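Local coordinates for alkylhalidase CmlS (Streptomyces venezuelae, PDB 3I3L), which acts as a flavin-dependent halogenase in chloramphenicol biosynthesis and carries a covalently bound FAD cofactor, at residues A340-D343 and R344-H348; E385-E389 and F390-R394. All blocks are in the same frame, centred on the assembly; numbering follows the deposited sequence.

Contacts 1 and 2 are both local and stand on opposite sides of the chain's centre, their centres about 46 Å apart. Contact 1 is the last turns of helix 327-347 and is largely buried; contact 2 is the loop leading into helix 389-394, buried on one side and exposed on the other. Helix 352-382 runs between them along the chain and is touched by both, through Val-355 at contact 1 and Ala-381 at contact 2. In the first, aliphatic side chains face a sheet while an aspartate-arginine pair bridges the last helical turn; in the second, an aromatic pair faces inward, salt bridges of Asp-387 and Glu-389 lie toward the exposed side, and buried Arg-394 pairs with Asp-253.

Contact 1 of 2, residues A340-D343 and R344-H348; sequences AAID and RITRH
Asp-343 and Arg-347, one helical turn apart, are joined side-on. OD2 of Asp-343 takes NE of Arg-347 at 3.0 Å and NH2 of Arg-347 at 2.9 Å, both from the same face of the carboxylate, while OD1 adds a weak bond to NE. The carboxylate lies at the guanidinium edge, the two planes turned 38° apart. Asp-343 holds its CG anti to the backbone N (chi1 -178°), which leans the carboxylate toward the next turn, and a bend at chi3 (-73°) folds the arginine back to meet it. His-47 and Arg-497 also bind this carboxylate, so an acid suits the spot: it gathers several donors and would probably stay ionised.

Thr-346 turns its hydroxyl back along the helix. OG1, beside its own backbone N, donates to Ile-342 O at 2.7 Å from above the carbonyl plane, and Thr-346 N reaches the same oxygen at 3.0 Å from the opposite face; OG1 also pairs with Ser-24. A threonine suits the place, its hydroxyl serving two partners while the residue also packs on Phe-179. On the inner side, Ile-342 and Ile-345 pack on Phe-179 and Phe-311, whereas small Ala-341 lets Val-355 come close. These are the closing turns of helix 327-347, tied by i to i+4 bonds and laid against the parallel strands 179-182 and 310-312, consistent with a Rossmann-type FAD-binding fold.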
# COMPACT_ATOMS: atom_id res chain seq x y z
N ALA A 340 -8.98 -1.61 15.63
CA ALA A 340 -8.61 -2.70 16.50
C ALA A 340 -7.78 -2.15 17.63
O ALA A 340 -7.85 -2.65 18.76
CB ALA A 340 -7.82 -3.75 15.69
N ALA A 341 -6.94 -1.15 17.33
CA ALA A 341 -6.07 -0.55 18.35
C ALA A 341 -6.90 0.13 19.43
O ALA A 341 -6.60 -0.01 20.62
CB ALA A 341 -5.11 0.50 17.68
N ILE A 342 -7.90 0.94 18.99
CA ILE A 342 -8.77 1.63 19.94
C ILE A 342 -9.53 0.58 20.82
O ILE A 342 -9.63 0.71 22.04
CB ILE A 342 -9.70 2.56 19.20
CG1 ILE A 342 -8.94 3.84 18.70
CG2 ILE A 342 -10.86 3.05 20.17
CD1 ILE A 342 -9.76 4.58 17.66
N ASP A 343 -10.02 -0.48 20.19
CA ASP A 343 -10.68 -1.55 20.94
C ASP A 343 -9.79 -2.19 21.99
O ASP A 343 -10.19 -2.39 23.14
CB ASP A 343 -11.21 -2.63 19.97
CG ASP A 343 -11.95 -3.74 20.70
OD1 ASP A 343 -12.92 -3.44 21.44
OD2 ASP A 343 -11.56 -4.90 20.56
N ARG A 344 -8.56 -2.50 21.62
CA ARG A 344 -7.63 -3.11 22.56
C ARG A 344 -7.31 -2.21 23.72
O ARG A 344 -7.19 -2.67 24.85
CB ARG A 344 -6.35 -3.52 21.83
CG ARG A 344 -5.38 -4.30 22.64
CD ARG A 344 -5.74 -5.75 22.74
NE ARG A 344 -4.92 -6.44 23.73
CZ ARG A 344 -5.05 -7.72 24.09
NH1 ARG A 344 -5.94 -8.51 23.51
NH2 ARG A 344 -4.27 -8.21 25.05
N ILE A 345 -7.10 -0.93 23.46
CA ILE A 345 -6.74 -0.03 24.55
C ILE A 345 -7.94 0.16 25.49
O ILE A 345 -7.78 0.33 26.66
CB ILE A 345 -6.27 1.36 24.01
CG1 ILE A 345 -4.95 1.24 23.23
CG2 ILE A 345 -6.15 2.39 25.19
CD1 ILE A 345 -4.65 2.47 22.33
N THR A 346 -9.13 0.17 24.92
CA THR A 346 -10.35 0.38 25.67
C THR A 346 -10.55 -0.76 26.71
O THR A 346 -10.96 -0.48 27.83
CB THR A 346 -11.57 0.45 24.74
OG1 THR A 346 -11.43 1.60 23.87
CG2 THR A 346 -12.88 0.58 25.59
N ARG A 347 -10.24 -2.00 26.32
CA ARG A 347 -10.45 -3.19 27.13
C ARG A 347 -9.22 -3.51 27.98
O ARG A 347 -9.34 -4.22 28.99
CB ARG A 347 -10.83 -4.40 26.26
CG ARG A 347 -12.16 -4.21 25.45
CD ARG A 347 -12.58 -5.48 24.64
NE ARG A 347 -11.73 -5.71 23.47
CZ ARG A 347 -10.77 -6.62 23.39
NH1 ARG A 347 -10.56 -7.46 24.38
NH2 ARG A 347 -10.01 -6.71 22.28
N HIS A 348 -8.04 -2.97 27.60
CA HIS A 348 -6.80 -3.22 28.35
C HIS A 348 -5.95 -1.95 28.39
O HIS A 348 -5.02 -1.77 27.55
CB HIS A 348 -5.96 -4.31 27.68
CG HIS A 348 -6.69 -5.58 27.40
ND1 HIS A 348 -6.76 -6.62 28.30
CD2 HIS A 348 -7.38 -5.98 26.31
CE1 HIS A 348 -7.47 -7.60 27.78
NE2 HIS A 348 -7.87 -7.24 26.57

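Contact 2 of 2, residues E385-E389 and F390-R394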
# COMPACT_ATOMS: atom_id res chain seq x y z
N GLU A 385 15.15 7.01 -19.73
CA GLU A 385 14.46 8.29 -19.89
C GLU A 385 15.48 9.43 -19.77
O GLU A 385 16.53 9.24 -19.18
CB GLU A 385 13.31 8.44 -18.85
CG GLU A 385 12.11 7.52 -19.09
CD GLU A 385 11.27 7.90 -20.31
OE1 GLU A 385 11.46 8.99 -20.92
OE2 GLU A 385 10.38 7.09 -20.70
N PRO A 386 15.19 10.61 -20.34
CA PRO A 386 16.17 11.69 -20.37
C PRO A 386 16.48 12.23 -18.96
O PRO A 386 15.80 11.89 -17.95
CB PRO A 386 15.47 12.80 -21.21
CG PRO A 386 14.04 12.30 -21.46
CD PRO A 386 14.08 10.84 -21.29
N ASP A 387 17.50 13.06 -18.88
CA ASP A 387 17.89 13.58 -17.59
C ASP A 387 17.10 14.86 -17.31
O ASP A 387 17.70 15.96 -17.23
CB ASP A 387 19.40 13.79 -17.49
CG ASP A 387 19.81 14.45 -16.16
OD1 ASP A 387 19.06 14.33 -15.13
OD2 ASP A 387 20.85 15.10 -16.11
N SER A 388 15.76 14.72 -17.19
CA SER A 388 14.87 15.79 -16.76
C SER A 388 14.84 15.90 -15.24
O SER A 388 15.27 14.99 -14.53
CB SER A 388 13.45 15.56 -17.33
OG SER A 388 12.82 14.49 -16.64
N GLU A 389 14.38 17.04 -14.72
CA GLU A 389 14.21 17.22 -13.27
C GLU A 389 13.32 16.12 -12.62
O GLU A 389 13.60 15.65 -11.52
CB GLU A 389 13.65 18.60 -12.93
CG GLU A 389 13.80 18.92 -11.42
CD GLU A 389 13.57 20.38 -11.07
OE1 GLU A 389 13.74 20.74 -9.87
OE2 GLU A 389 13.26 21.20 -11.99
N PHE A 390 12.30 15.65 -13.34
CA PHE A 390 11.50 14.56 -12.84
C PHE A 390 12.35 13.34 -12.47
O PHE A 390 12.32 12.89 -11.35
CB PHE A 390 10.39 14.11 -13.82
CG PHE A 390 9.46 13.11 -13.21
CD1 PHE A 390 8.35 13.52 -12.46
CD2 PHE A 390 9.72 11.75 -13.33
CE1 PHE A 390 7.51 12.58 -11.83
CE2 PHE A 390 8.85 10.80 -12.70
CZ PHE A 390 7.75 11.24 -11.97
N TRP A 391 13.09 12.81 -13.45
CA TRP A 391 13.86 11.59 -13.25
C TRP A 391 15.03 11.77 -12.29
O TRP A 391 15.33 10.90 -11.49
CB TRP A 391 14.26 10.97 -14.60
CG TRP A 391 13.03 10.56 -15.35
CD1 TRP A 391 12.45 11.22 -16.39
CD2 TRP A 391 12.18 9.48 -15.04
NE1 TRP A 391 11.27 10.58 -16.77
CE2 TRP A 391 11.08 9.52 -15.95
CE3 TRP A 391 12.19 8.51 -14.06
CZ2 TRP A 391 10.03 8.61 -15.91
CZ3 TRP A 391 11.14 7.59 -14.02
CH2 TRP A 391 10.08 7.65 -14.93
N ARG A 392 15.64 12.94 -12.35
CA ARG A 392 16.80 13.29 -11.56
C ARG A 392 16.45 13.40 -10.07
O ARG A 392 17.25 13.08 -9.20
CB ARG A 392 17.34 14.65 -12.06
CG ARG A 392 18.44 15.27 -11.23
CD ARG A 392 19.24 16.39 -12.06
NE ARG A 392 18.45 17.55 -12.37
CZ ARG A 392 17.91 17.85 -13.58
NH1 ARG A 392 17.22 18.96 -13.75
NH2 ARG A 392 18.05 17.05 -14.63
N LYS A 393 15.28 13.96 -9.78
CA LYS A 393 14.90 14.06 -8.38
C LYS A 393 14.61 12.67 -7.82
O LYS A 393 14.81 12.46 -6.66
CB LYS A 393 13.69 15.03 -8.18
CG LYS A 393 13.99 16.51 -8.59
CD LYS A 393 15.13 17.10 -7.71
CE LYS A 393 15.32 18.61 -7.89
NZ LYS A 393 14.63 19.36 -6.76
N ARG A 394 14.15 11.74 -8.65
CA ARG A 394 13.59 10.50 -8.12
C ARG A 394 14.50 9.28 -8.19
O ARG A 394 14.32 8.30 -7.42
CB ARG A 394 12.23 10.20 -8.75
CG ARG A 394 11.17 11.13 -8.24
CD ARG A 394 10.04 11.25 -9.29
NE ARG A 394 9.08 12.26 -8.89
CZ ARG A 394 9.27 13.58 -9.01
NH1 ARG A 394 10.39 14.06 -9.55
NH2 ARG A 394 8.33 14.44 -8.64
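Two arginines grip OD1 of Asp-387: NH2 of Arg-392, at 2.9 Å and from well above the carboxylate plane, and Arg-395. The same NH2 bonds Asp-387 O weakly. A bend at chi3 (67°) swings the Arg-392 guanidinium back over the helix start, one face on Glu-389 CA. Ser-388 is the N-cap residue; its OG binds Glu-232 O, and its carbonyl oxygen receives Arg-392 N at 3.0 Å.

Inward, the indole of Trp-391 is held between Glu-385 CB, 3.7 Å from the centroid of its five-membered ring in a CH-pi contact, and CD2 of Phe-390 over the opposite face. Its NE1 donates to Phe-231 O. A leucine in place of Trp-391 would probably leave Phe-231 O without this donor and open a gap between Glu-385 and Phe-390. CD of Arg-394 lies over one face of the Phe-390 ring, near its rim; NH1 of Arg-394 meets Phe-390 O at 2.9 Å, in the carbonyl plane, and bridges to Asp-253, while NH2 bonds Asn-205. OE1 of Glu-389 forms salt bridges with Arg-254 and, at 3.5 Å, with NZ of Lys-393 alongside. Acids around the helix start, with bases four or five residues on, would probably suit the helix dipole.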